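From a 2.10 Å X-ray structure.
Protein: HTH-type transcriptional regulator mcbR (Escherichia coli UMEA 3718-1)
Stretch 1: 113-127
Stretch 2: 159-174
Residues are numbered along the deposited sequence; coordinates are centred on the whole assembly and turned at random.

Stretch 1 (113-127) LQQAQEKGDMEQIIN
Stretch 2, residues 159-174: GLHYLYEAINPAELRE

A single selenomethionine side chain, Met122, organises this contact: it touches five residues of the second stretch and has more area covered by it, 112 Å², than any other residue. Its CA-to-CB bond points toward the second stretch, and chi angles of 176° (t), 65° (p) and 78° (p) curl the chain so that CE ends by the turn after helix 161-166. There Met122 CE lies 3.4 Å from Ile167 O, 3.6 Å from Leu163 O, 3.9 Å from Pro169 CG and 4.1 Å from Leu172 CD1. Nearer the backbone, Met122 CG lies 3.8 Å from Tyr164 CD1 and makes an off-centre CH-pi contact, 4.2 Å from the Tyr164 ring centroid and 29° off its normal.

The first stretch is two helical segments, 113-119, which begins earlier in the chain, and 122-127, which continues later, joined by a short break. Gly120 leaves helical geometry with phi/psi of 76/26, a positive phi that by itself favours glycine. Asp121 (-89/96; chi1 t) then caps the next helix through a weak bond from Gln124 N to Asp121 OD1 (3.4 Å). In the second stretch, helix 161-166 gives way to extended Ile167 (-100/124) and Asn168 (-81/116), then to a 3-10 segment beginning at Pro169 (C-gamma exo).

Helices 122-127 and 161-166 run roughly antiparallel, at 146°, with their axes 10.5 Å apart at closest approach. The register brings Gly120 CA and Pro169 CA to 5.3 Å, where the backbones come close, and leaves Ile126 CA and Leu160 CA 8.9 Å apart, with side chains meeting between them. Ile126 (m, t) sets CG2 3.8 Å from CD2 of Leu160 (m, p) and CD1 3.7 Å from CD1 of Leu163 (m, t), and Ile126 CD1 also lies 3.8 Å from Tyr164 CZ. Tyr164 (chi1 -67°, chi2 -83°) starts sideways, but its end comes nearer, placing Tyr164 OH 3.5 Å from Glu123 CA. Ile125 (m, t) extends the apolar patch, with Ile125 CD1 4.0 Å from Pro169 CB and also near Leu172 (m, t).

The one hydrogen bond across the stretches runs from the side-chain amide of Gln117 (t, m, chi3 -29°) to a backbone carbonyl: Gln117 NE2 donates to Pro169 O at 2.9 Å, and the near-linear 162° makes it well formed. Gln117 OE1 lies 3.3 Å from Arg173 CD. Arg173 (t, p, t, chi4 88°) presents one guanidinium face to Gln114 (t, p, chi3 42°), with Gln114 OE1 3.5 Å from Arg173 NH1, a polar contact. In all, the two stretches bury 707 Å², both sides summed.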

# COMPACT_ATOMS: atom_id res chain seq x y z
N LEU A 113 -21.53 13.49 10.51
CA LEU A 113 -20.41 14.41 10.32
C LEU A 113 -20.81 15.84 10.67
O LEU A 113 -20.08 16.54 11.38
CB LEU A 113 -19.88 14.35 8.88
CG LEU A 113 -18.63 15.17 8.57
CD1 LEU A 113 -17.48 14.76 9.50
CD2 LEU A 113 -18.21 15.08 7.09
N GLN A 114 -21.97 16.28 10.19
CA GLN A 114 -22.45 17.62 10.49
C GLN A 114 -22.65 17.80 12.00
O GLN A 114 -22.26 18.82 12.57
CB GLN A 114 -23.77 17.90 9.75
CG GLN A 114 -24.50 19.17 10.18
CD GLN A 114 -23.72 20.44 9.89
OE1 GLN A 114 -23.12 20.59 8.82
NE2 GLN A 114 -23.74 21.37 10.84
N GLN A 115 -23.23 16.79 12.63
CA GLN A 115 -23.47 16.83 14.07
C GLN A 115 -22.14 16.95 14.78
O GLN A 115 -22.02 17.71 15.74
CB GLN A 115 -24.22 15.58 14.54
CG GLN A 115 -25.63 15.48 13.98
CD GLN A 115 -26.23 14.11 14.24
OE1 GLN A 115 -25.73 13.35 15.07
NE2 GLN A 115 -27.30 13.79 13.52
N ALA A 116 -21.15 16.21 14.30
CA ALA A 116 -19.82 16.25 14.90
C ALA A 116 -19.22 17.65 14.82
O ALA A 116 -18.63 18.12 15.79
CB ALA A 116 -18.89 15.23 14.22
N GLN A 117 -19.37 18.32 13.68
CA GLN A 117 -18.84 19.68 13.52
C GLN A 117 -19.61 20.70 14.38
O GLN A 117 -19.03 21.65 14.93
CB GLN A 117 -18.86 20.09 12.04
CG GLN A 117 -18.19 21.42 11.74
CD GLN A 117 -19.13 22.61 11.97
OE1 GLN A 117 -20.35 22.48 11.83
NE2 GLN A 117 -18.58 23.75 12.36
N GLU A 118 -20.92 20.50 14.52
CA GLU A 118 -21.76 21.41 15.31
C GLU A 118 -21.47 21.25 16.80
O GLU A 118 -21.44 22.23 17.54
CB GLU A 118 -23.24 21.14 15.03
N LYS A 119 -21.22 20.01 17.21
CA LYS A 119 -20.88 19.69 18.58
C LYS A 119 -19.44 20.10 18.90
O LYS A 119 -19.06 20.20 20.06
CB LYS A 119 -21.07 18.19 18.84
CG LYS A 119 -22.53 17.74 18.83
CD LYS A 119 -22.66 16.21 18.80
CE LYS A 119 -21.84 15.53 19.87
NZ LYS A 119 -21.84 14.05 19.71
N GLY A 120 -18.64 20.32 17.85
CA GLY A 120 -17.24 20.68 18.03
C GLY A 120 -16.38 19.49 18.43
O GLY A 120 -15.34 19.64 19.07
N ASP A 121 -16.82 18.29 18.05
CA ASP A 121 -16.10 17.06 18.36
C ASP A 121 -15.08 16.70 17.28
O ASP A 121 -15.41 16.08 16.27
CB ASP A 121 -17.10 15.91 18.56
CG ASP A 121 -16.48 14.71 19.23
OD1 ASP A 121 -15.24 14.55 19.17
OD2 ASP A 121 -17.24 13.92 19.83
N MSE A 122 -13.83 17.09 17.49
CA MSE A 122 -12.85 16.99 16.42
C MSE A 122 -12.57 15.54 16.08
O MSE A 122 -12.42 15.20 14.91
CB MSE A 122 -11.55 17.70 16.78
CG MSE A 122 -10.46 17.52 15.71
SE MSE A 122 -10.93 18.35 14.01
CE MSE A 122 -10.52 20.18 14.48
N GLU A 123 -12.51 14.68 17.09
CA GLU A 123 -12.21 13.27 16.85
C GLU A 123 -13.30 12.59 15.99
O GLU A 123 -13.00 11.84 15.07
CB GLU A 123 -12.03 12.52 18.16
CG GLU A 123 -11.70 11.06 17.95
CD GLU A 123 -11.57 10.30 19.25
OE1 GLU A 123 -11.67 10.94 20.32
OE2 GLU A 123 -11.38 9.07 19.21
N GLN A 124 -14.55 12.90 16.30
CA GLN A 124 -15.69 12.38 15.56
C GLN A 124 -15.75 12.92 14.14
O GLN A 124 -16.09 12.19 13.21
CB GLN A 124 -16.98 12.72 16.32
CG GLN A 124 -17.44 11.61 17.23
CD GLN A 124 -17.83 10.36 16.45
OE1 GLN A 124 -17.00 9.46 16.21
NE2 GLN A 124 -19.10 10.29 16.06
N ILE A 125 -15.38 14.18 13.95
CA ILE A 125 -15.25 14.75 12.61
C ILE A 125 -14.24 13.96 11.78
O ILE A 125 -14.48 13.57 10.63
CB ILE A 125 -14.78 16.22 12.66
CG1 ILE A 125 -15.85 17.12 13.29
CG2 ILE A 125 -14.39 16.72 11.25
CD1 ILE A 125 -15.42 18.54 13.44
N ILE A 126 -13.08 13.72 12.38
CA ILE A 126 -12.05 12.97 11.70
C ILE A 126 -12.51 11.55 11.42
O ILE A 126 -12.41 11.06 10.30
CB ILE A 126 -10.76 12.98 12.52
CG1 ILE A 126 -10.21 14.41 12.59
CG2 ILE A 126 -9.73 12.06 11.91
CD1 ILE A 126 -9.01 14.59 13.49
N ASN A 127 -13.08 10.91 12.44
CA ASN A 127 -13.49 9.52 12.32
C ASN A 127 -14.63 9.30 11.32
O ASN A 127 -14.57 8.38 10.50
CB ASN A 127 -13.89 8.96 13.68
CG ASN A 127 -14.17 7.46 13.62
OD1 ASN A 127 -13.34 6.69 13.12
ND2 ASN A 127 -15.31 7.04 14.14
N GLY A 159 0.34 13.12 11.40
CA GLY A 159 0.27 14.47 10.88
C GLY A 159 -1.06 15.14 11.24
O GLY A 159 -1.18 16.36 11.14
N LEU A 160 -2.04 14.35 11.69
CA LEU A 160 -3.37 14.87 12.04
C LEU A 160 -3.46 15.31 13.51
O LEU A 160 -4.42 15.95 13.93
CB LEU A 160 -4.46 13.81 11.77
CG LEU A 160 -5.06 13.76 10.36
CD1 LEU A 160 -4.05 13.29 9.34
CD2 LEU A 160 -6.32 12.90 10.35
N HIS A 161 -2.43 14.99 14.28
CA HIS A 161 -2.43 15.32 15.70
C HIS A 161 -2.54 16.83 15.91
O HIS A 161 -3.10 17.29 16.89
CB HIS A 161 -1.18 14.78 16.37
CG HIS A 161 -1.18 14.93 17.86
ND1 HIS A 161 -1.93 14.11 18.68
CD2 HIS A 161 -0.53 15.78 18.68
CE1 HIS A 161 -1.73 14.46 19.94
NE2 HIS A 161 -0.88 15.47 19.97
N TYR A 162 -2.01 17.57 14.94
CA TYR A 162 -2.06 19.03 14.93
C TYR A 162 -3.49 19.58 15.00
O TYR A 162 -3.74 20.63 15.62
CB TYR A 162 -1.38 19.53 13.66
CG TYR A 162 -1.63 20.98 13.30
CD1 TYR A 162 -0.95 22.00 13.96
CD2 TYR A 162 -2.52 21.32 12.29
CE1 TYR A 162 -1.15 23.32 13.62
CE2 TYR A 162 -2.73 22.64 11.95
CZ TYR A 162 -2.05 23.64 12.62
OH TYR A 162 -2.26 24.95 12.28
N LEU A 163 -4.44 18.86 14.41
CA LEU A 163 -5.84 19.29 14.37
C LEU A 163 -6.47 19.49 15.74
O LEU A 163 -7.26 20.43 15.94
CB LEU A 163 -6.67 18.28 13.58
CG LEU A 163 -6.25 18.08 12.12
CD1 LEU A 163 -7.09 17.01 11.42
CD2 LEU A 163 -6.34 19.41 11.38
N TYR A 164 -6.13 18.63 16.69
CA TYR A 164 -6.76 18.69 17.99
C TYR A 164 -6.33 19.92 18.76
O TYR A 164 -7.14 20.54 19.45
CB TYR A 164 -6.43 17.42 18.80
CG TYR A 164 -7.05 16.18 18.20
CD1 TYR A 164 -8.37 15.84 18.47
CD2 TYR A 164 -6.31 15.34 17.37
CE1 TYR A 164 -8.94 14.73 17.93
CE2 TYR A 164 -6.88 14.20 16.82
CZ TYR A 164 -8.20 13.90 17.11
OH TYR A 164 -8.80 12.78 16.59
N GLU A 165 -5.09 20.34 18.56
CA GLU A 165 -4.52 21.42 19.34
C GLU A 165 -4.81 22.78 18.74
O GLU A 165 -5.07 23.75 19.45
CB GLU A 165 -3.01 21.22 19.49
N ALA A 166 -4.81 22.85 17.41
CA ALA A 166 -4.79 24.16 16.77
C ALA A 166 -6.02 24.54 15.97
O ALA A 166 -6.26 25.72 15.74
CB ALA A 166 -3.57 24.23 15.86
N ILE A 167 -6.81 23.56 15.55
CA ILE A 167 -7.92 23.87 14.65
C ILE A 167 -9.25 23.97 15.37
O ILE A 167 -9.65 23.04 16.08
CB ILE A 167 -8.03 22.83 13.52
CG1 ILE A 167 -6.72 22.76 12.75
CG2 ILE A 167 -9.20 23.16 12.60
CD1 ILE A 167 -6.26 24.08 12.18
N ASN A 168 -9.92 25.11 15.21
CA ASN A 168 -11.26 25.28 15.73
C ASN A 168 -12.29 24.66 14.79
O ASN A 168 -12.43 25.10 13.65
CB ASN A 168 -11.55 26.78 15.94
CG ASN A 168 -12.96 27.05 16.41
OD1 ASN A 168 -13.62 26.19 17.01
ND2 ASN A 168 -13.43 28.27 16.17
N PRO A 169 -13.01 23.63 15.27
CA PRO A 169 -13.98 22.89 14.46
C PRO A 169 -15.08 23.78 13.88
O PRO A 169 -15.71 23.39 12.90
CB PRO A 169 -14.58 21.89 15.45
CG PRO A 169 -13.53 21.71 16.48
CD PRO A 169 -12.88 23.06 16.62
N ALA A 170 -15.28 24.96 14.46
CA ALA A 170 -16.25 25.92 13.97
C ALA A 170 -15.84 26.49 12.61
O ALA A 170 -16.68 26.91 11.82
CB ALA A 170 -16.44 27.05 14.96
N GLU A 171 -14.53 26.50 12.36
CA GLU A 171 -13.99 27.02 11.10
C GLU A 171 -14.03 25.97 9.99
O GLU A 171 -13.50 26.18 8.90
CB GLU A 171 -12.55 27.51 11.31
N LEU A 172 -14.64 24.83 10.28
CA LEU A 172 -14.73 23.76 9.30
C LEU A 172 -16.15 23.62 8.73
O LEU A 172 -16.42 22.72 7.93
CB LEU A 172 -14.31 22.43 9.93
CG LEU A 172 -12.91 22.34 10.55
CD1 LEU A 172 -12.68 20.95 11.13
CD2 LEU A 172 -11.84 22.68 9.52
N ARG A 173 -17.01 24.56 9.08
CA ARG A 173 -18.43 24.48 8.75
C ARG A 173 -18.66 24.31 7.25
O ARG A 173 -19.38 23.41 6.83
CB ARG A 173 -19.16 25.72 9.26
CG ARG A 173 -20.65 25.76 8.94
CD ARG A 173 -21.38 24.55 9.48
NE ARG A 173 -22.82 24.65 9.27
CZ ARG A 173 -23.44 24.24 8.17
NH1 ARG A 173 -22.75 23.69 7.18
NH2 ARG A 173 -24.76 24.37 8.06
N GLU A 174 -18.01 25.16 6.46
CA GLU A 174 -18.23 25.19 5.03
C GLU A 174 -17.62 23.98 4.31
O GLU A 174 -17.98 23.67 3.17
CB GLU A 174 -17.65 26.48 4.47
CG GLU A 174 -18.12 26.85 3.09
CD GLU A 174 -17.73 28.27 2.71
OE1 GLU A 174 -17.73 28.57 1.51
OE2 GLU A 174 -17.42 29.07 3.62